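Methylcobalamin\: coenzyme M methyltransferase (PDB 4AY7) transfers a methyl group from a methylated corrinoid to coenzyme M in methanogenesis, using a zinc ion as cofactor. Local coordinates at residues V120-L125 / E190-Y195; N69-L75 / V336-V340. One frame throughout, in Å; residues are numbered along the deposited sequence.

How the interactions relate
Both contacts belong to one TIM-barrel domain of the URO-D family, on opposite sides of the chain's centre; their own centres are about 33 Å apart and their nearest atoms about 18 Å, so they do not touch. Along the chain, 69-75 comes first, then both halves of interaction 1, and 336-340 last. Interaction 1 is the more local: the loop ahead of helix 130-144 meets helix 178-202, the two helices standing before and after strand 150-155. Interaction 2 spans 260 residues and joins the connection leading into the first strand, 78-80, to helix 333-346 behind the last, 320-323, thus tying together the two ends of the barrel sequence.

Interaction 1. Residues V120-L125 / E190-Y195; sequences VPADLL and EASIIY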
loop_
_atom_site.group_PDB
_atom_site.type_symbol
_atom_site.label_atom_id
_atom_site.label_comp_id
_atom_site.label_asym_id
_atom_site.label_seq_id
_atom_site.Cartn_x
_atom_site.Cartn_y
_atom_site.Cartn_z
ATOM N N VAL A 120 2.247 -16.615 -15.631
ATOM C CA VAL A 120 1.500 -16.670 -14.422
ATOM C C VAL A 120 0.989 -18.092 -14.253
ATOM O O VAL A 120 0.211 -18.534 -15.068
ATOM C CB VAL A 120 0.335 -15.724 -14.487
ATOM C CG1 VAL A 120 -0.423 -15.753 -13.171
ATOM C CG2 VAL A 120 0.848 -14.324 -14.788
ATOM N N PRO A 121 1.350 -18.756 -13.172
ATOM C CA PRO A 121 0.862 -20.112 -12.933
ATOM C C PRO A 121 -0.663 -20.226 -12.809
ATOM O O PRO A 121 -1.306 -19.318 -12.313
ATOM C CB PRO A 121 1.627 -20.562 -11.660
ATOM C CG PRO A 121 2.284 -19.329 -11.086
ATOM C CD PRO A 121 1.947 -18.156 -11.965
ATOM N N ALA A 122 -1.239 -21.299 -13.370
ATOM C CA ALA A 122 -2.664 -21.423 -13.460
ATOM C C ALA A 122 -3.252 -21.475 -12.079
ATOM O O ALA A 122 -4.407 -21.054 -11.863
ATOM C CB ALA A 122 -3.083 -22.649 -14.256
ATOM N N ASP A 123 -2.459 -21.899 -11.108
ATOM C CA ASP A 123 -2.965 -22.017 -9.776
ATOM C C ASP A 123 -2.365 -21.001 -8.800
ATOM O O ASP A 123 -2.231 -21.295 -7.593
ATOM C CB ASP A 123 -2.713 -23.426 -9.265
ATOM C CG ASP A 123 -1.221 -23.737 -9.148
ATOM O OD1 ASP A 123 -0.370 -23.024 -9.766
ATOM O OD2 ASP A 123 -0.874 -24.694 -8.444
ATOM N N LEU A 124 -1.993 -19.841 -9.349
ATOM C CA LEU A 124 -1.399 -18.738 -8.580
ATOM C C LEU A 124 -2.054 -18.586 -7.201
ATOM O O LEU A 124 -1.385 -18.503 -6.187
ATOM C CB LEU A 124 -1.601 -17.429 -9.325
ATOM C CG LEU A 124 -0.929 -16.222 -8.656
ATOM C CD1 LEU A 124 0.557 -16.421 -8.566
ATOM C CD2 LEU A 124 -1.289 -14.970 -9.447
ATOM N N LEU A 125 -3.381 -18.589 -7.166
ATOM C CA LEU A 125 -4.080 -18.254 -5.907
ATOM C C LEU A 125 -3.958 -19.286 -4.776
ATOM O O LEU A 125 -4.260 -19.015 -3.613
ATOM C CB LEU A 125 -5.537 -17.905 -6.222
ATOM C CG LEU A 125 -5.816 -16.611 -7.044
ATOM C CD1 LEU A 125 -7.329 -16.448 -7.176
ATOM C CD2 LEU A 125 -5.186 -15.259 -6.529
ATOM N N GLU A 190 -0.356 -8.975 -15.037
ATOM C CA GLU A 190 -1.365 -9.977 -15.100
ATOM C C GLU A 190 -1.534 -10.632 -13.715
ATOM O O GLU A 190 -2.633 -10.857 -13.252
ATOM C CB GLU A 190 -0.957 -11.014 -16.153
ATOM C CG GLU A 190 -1.851 -12.223 -16.306
ATOM C CD GLU A 190 -1.331 -13.190 -17.410
ATOM O OE1 GLU A 190 -0.867 -12.691 -18.493
ATOM O OE2 GLU A 190 -1.388 -14.454 -17.202
ATOM N N ALA A 191 -0.422 -11.037 -13.136
ATOM C CA ALA A 191 -0.438 -11.705 -11.817
ATOM C C ALA A 191 -1.032 -10.734 -10.801
ATOM O O ALA A 191 -1.799 -11.122 -9.924
ATOM C CB ALA A 191 0.996 -12.152 -11.370
ATOM N N SER A 192 -0.643 -9.481 -10.886
ATOM C CA SER A 192 -1.105 -8.441 -9.915
ATOM C C SER A 192 -2.621 -8.299 -9.936
ATOM O O SER A 192 -3.266 -8.244 -8.899
ATOM C CB SER A 192 -0.397 -7.090 -10.212
ATOM O OG SER A 192 0.968 -7.189 -9.749
ATOM N N ILE A 193 -3.193 -8.296 -11.128
ATOM C CA ILE A 193 -4.630 -8.073 -11.270
ATOM C C ILE A 193 -5.363 -9.288 -10.695
ATOM O O ILE A 193 -6.376 -9.156 -9.949
ATOM C CB ILE A 193 -4.969 -7.889 -12.759
ATOM C CG1 ILE A 193 -4.442 -6.558 -13.194
ATOM C CG2 ILE A 193 -6.441 -8.108 -13.001
ATOM C CD1 ILE A 193 -4.430 -6.402 -14.686
ATOM N N ILE A 194 -4.849 -10.469 -11.009
ATOM C CA ILE A 194 -5.453 -11.720 -10.507
ATOM C C ILE A 194 -5.516 -11.715 -8.965
ATOM O O ILE A 194 -6.531 -12.070 -8.367
ATOM C CB ILE A 194 -4.732 -12.973 -11.005
ATOM C CG1 ILE A 194 -4.946 -13.166 -12.533
ATOM C CG2 ILE A 194 -5.189 -14.223 -10.203
ATOM C CD1 ILE A 194 -3.970 -14.083 -13.258
ATOM N N TYR A 195 -4.404 -11.402 -8.336
ATOM C CA TYR A 195 -4.325 -11.406 -6.842
ATOM C C TYR A 195 -5.192 -10.310 -6.254
ATOM O O TYR A 195 -5.971 -10.537 -5.323
ATOM C CB TYR A 195 -2.884 -11.196 -6.430
ATOM C CG TYR A 195 -2.630 -11.101 -4.922
ATOM C CD1 TYR A 195 -3.334 -11.882 -4.013
ATOM C CD2 TYR A 195 -1.675 -10.238 -4.426
ATOM C CE1 TYR A 195 -3.100 -11.805 -2.640
ATOM C CE2 TYR A 195 -1.361 -10.182 -3.048
ATOM C CZ TYR A 195 -2.105 -10.962 -2.158
ATOM O OH TYR A 195 -1.887 -10.889 -0.814
#
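Ala191 O receives the backbone N-H of Tyr195, 3.1 Å from N to O, in a regular helical bond, while methyl CD2 of Leu124 lies against the same oxygen from the facing loop. Leu124 CD2 also touches Ala191 CB at 4.1 Å, so Leu124 lies across both the carbonyl and the side chain of one helical residue. With CG anti to the backbone N (chi1 -176°), the leucine chain carries on in the direction of the helix. The type I turn from Pro121 to Leu124, closed by Leu124 N to Pro121 O at 3.1 Å, folds the loop back so that Val120 and Leu124 both face helix 178-202.

Val120 spreads its two methyls over different partners. CG2 sits by Ala191, and the Glu190 chain passes slantwise over it with CG, CD and OE2 all near; Glu190 OE2 is 3.3 Å from Val120 CG2, plain van der Waals contact between a methyl and a carboxylate. Val120 CG1 meets Ile194 CD1 tip to tip at 3.9 Å. Ile194 presents its other branch, CG2, to the two leucines: Leu125 CD2 packs on Ile194 CG2 at 3.8 Å and Leu124 CD2 at 4.0 Å, both side chains slanting across it.

Behind this seam, Met91 touches both Leu124 and Ala191, and Ile130 of helix 130-144 meets Leu124, Leu125 and Tyr195. The loop is thereby packed between two outer helices of the TIM barrel, away from the zinc site. Branched aliphatic groups and one alanine carry the join across the segments, so its hold comes from shape and exclusion of water; at the margin one carboxylate oxygen, Glu190 OE2, rests on the valine methyl, and since Glu190 is exposed the group can probably still reach solvent.

Interaction 2. Residues N69-L75 / V336-V340; sequences NHELSGL and VKALV
Val336 CG1 is the methyl on which the turn after helix 59-71 closes: Ser73 CB packs against it at 3.7 Å and Leu75 CG at 3.8 Å, the leucine crossing the valine at about a right angle. One helical turn later, Val340 CG2 touches Leu75 CD2 at 4.0 Å and also lies 3.6 Å from Gly74 O. Lys337 lays its aliphatic chain along the same backbone, with CG 3.5 Å from Ser73 O and CD against Leu72 O.

Behind this shell, polar bonds shape the turn. Ser73 OG takes the crowded position between its backbone N and carbonyl carbon (chi1 63°), which lets it accept the N-H of Leu75, N to OG 3.2 Å, in an ST turn, almost straight at 173°. Gly74, between them, has positive phi as the chain leaves the helix. His70 ND1 then donates to Leu75 O at 2.8 Å, the oxygen lying close to the imidazole plane, so Leu75 is gripped at both its N-H and its carbonyl. Asn69, which also borders Val336, bonds Thr39 O through ND2; its side chain lies about 7 Å from that of Gln38, which binds coenzyme M in another structure of this protein but has none bound here.

Trimming Leu75 to an alanine would probably leave Val336 CG1 and Val340 CG2 without their leucine partner and open a gap between turn and helix. With no polar bond between the segments, methyls and methylenes meeting side chains and the oxygens of Leu72, Ser73 and Gly74, the turn probably meets helix 333-346 as a preshaped surface.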
loop_
_atom_site.group_PDB
_atom_site.type_symbol
_atom_site.label_atom_id
_atom_site.label_comp_id
_atom_site.label_asym_id
_atom_site.label_seq_id
_atom_site.Cartn_x
_atom_site.Cartn_y
_atom_site.Cartn_z
ATOM N N ASN A 69 -4.643 -2.777 15.397
ATOM C CA ASN A 69 -4.352 -1.401 14.998
ATOM C C ASN A 69 -5.561 -0.766 14.291
ATOM O O ASN A 69 -5.400 0.104 13.371
ATOM C CB ASN A 69 -3.081 -1.273 14.099
ATOM C CG ASN A 69 -2.507 0.157 14.110
ATOM O OD1 ASN A 69 -3.154 1.065 14.661
ATOM N ND2 ASN A 69 -1.301 0.367 13.555
ATOM N N HIS A 70 -6.736 -1.277 14.667
ATOM C CA HIS A 70 -8.013 -0.691 14.353
ATOM C C HIS A 70 -8.723 -0.458 15.662
ATOM O O HIS A 70 -9.168 0.647 15.968
ATOM C CB HIS A 70 -8.822 -1.615 13.431
ATOM C CG HIS A 70 -10.257 -1.251 13.347
ATOM N ND1 HIS A 70 -10.664 -0.032 12.923
ATOM C CD2 HIS A 70 -11.398 -1.955 13.690
ATOM C CE1 HIS A 70 -12.013 0.042 12.991
ATOM N NE2 HIS A 70 -12.466 -1.140 13.455
ATOM N N GLU A 71 -8.841 -1.511 16.433
ATOM C CA GLU A 71 -9.594 -1.460 17.670
ATOM C C GLU A 71 -8.886 -0.657 18.803
ATOM O O GLU A 71 -9.545 0.060 19.517
ATOM C CB GLU A 71 -10.075 -2.880 18.051
ATOM C CG GLU A 71 -11.139 -3.339 17.022
ATOM C CD GLU A 71 -11.787 -4.713 17.271
ATOM O OE1 GLU A 71 -11.538 -5.326 18.336
ATOM O OE2 GLU A 71 -12.567 -5.176 16.381
ATOM N N LEU A 72 -7.561 -0.710 18.890
ATOM C CA LEU A 72 -6.819 0.059 19.870
ATOM C C LEU A 72 -6.368 1.457 19.384
ATOM O O LEU A 72 -6.138 2.375 20.209
ATOM C CB LEU A 72 -5.626 -0.764 20.388
ATOM C CG LEU A 72 -6.050 -1.936 21.261
ATOM C CD1 LEU A 72 -4.907 -2.903 21.486
ATOM C CD2 LEU A 72 -6.586 -1.402 22.591
ATOM N N SER A 73 -6.218 1.663 18.063
ATOM C CA SER A 73 -5.658 2.924 17.586
ATOM C C SER A 73 -6.714 3.942 17.138
ATOM O O SER A 73 -6.445 5.132 17.154
ATOM C CB SER A 73 -4.723 2.709 16.417
ATOM O OG SER A 73 -5.477 2.160 15.317
ATOM N N GLY A 74 -7.858 3.445 16.687
ATOM C CA GLY A 74 -8.908 4.202 16.155
ATOM C C GLY A 74 -8.746 4.525 14.661
ATOM O O GLY A 74 -9.572 5.286 14.122
ATOM N N LEU A 75 -7.761 3.943 13.979
ATOM C CA LEU A 75 -7.668 4.067 12.503
ATOM C C LEU A 75 -8.940 3.468 11.946
ATOM O O LEU A 75 -9.443 2.442 12.452
ATOM C CB LEU A 75 -6.453 3.422 11.930
ATOM C CG LEU A 75 -5.101 4.005 12.362
ATOM C CD1 LEU A 75 -4.035 3.139 11.739
ATOM C CD2 LEU A 75 -5.005 5.496 11.978
ATOM N N VAL A 336 0.219 6.676 16.959
ATOM C CA VAL A 336 -0.841 6.392 15.929
ATOM C C VAL A 336 -2.181 7.041 16.320
ATOM O O VAL A 336 -2.893 7.685 15.489
ATOM C CB VAL A 336 -1.070 4.873 15.748
ATOM C CG1 VAL A 336 -2.176 4.679 14.681
ATOM C CG2 VAL A 336 0.229 4.137 15.382
ATOM N N LYS A 337 -2.507 6.959 17.605
ATOM C CA LYS A 337 -3.714 7.552 18.124
ATOM C C LYS A 337 -3.751 9.097 18.001
ATOM O O LYS A 337 -4.812 9.703 17.945
ATOM C CB LYS A 337 -3.904 7.195 19.605
ATOM C CG LYS A 337 -4.245 5.740 19.824
ATOM C CD LYS A 337 -4.499 5.401 21.261
ATOM C CE LYS A 337 -5.897 5.844 21.625
ATOM N NZ LYS A 337 -6.028 5.385 23.032
ATOM N N ALA A 338 -2.563 9.700 17.983
ATOM C CA ALA A 338 -2.417 11.137 17.818
ATOM C C ALA A 338 -2.894 11.530 16.444
ATOM O O ALA A 338 -3.400 12.614 16.288
ATOM C CB ALA A 338 -0.987 11.599 18.055
ATOM N N LEU A 339 -2.767 10.688 15.421
ATOM C CA LEU A 339 -3.400 11.011 14.124
ATOM C C LEU A 339 -4.896 11.205 14.135
ATOM O O LEU A 339 -5.459 12.136 13.539
ATOM C CB LEU A 339 -3.145 9.899 13.079
ATOM C CG LEU A 339 -1.865 9.904 12.281
ATOM C CD1 LEU A 339 -1.864 8.739 11.243
ATOM C CD2 LEU A 339 -1.624 11.284 11.681
ATOM N N VAL A 340 -5.556 10.275 14.761
ATOM C CA VAL A 340 -6.970 10.223 14.886
ATOM C C VAL A 340 -7.423 11.403 15.712
ATOM O O VAL A 340 -8.379 12.128 15.314
ATOM C CB VAL A 340 -7.435 8.910 15.561
ATOM C CG1 VAL A 340 -8.950 8.975 15.749
ATOM C CG2 VAL A 340 -6.952 7.705 14.733
#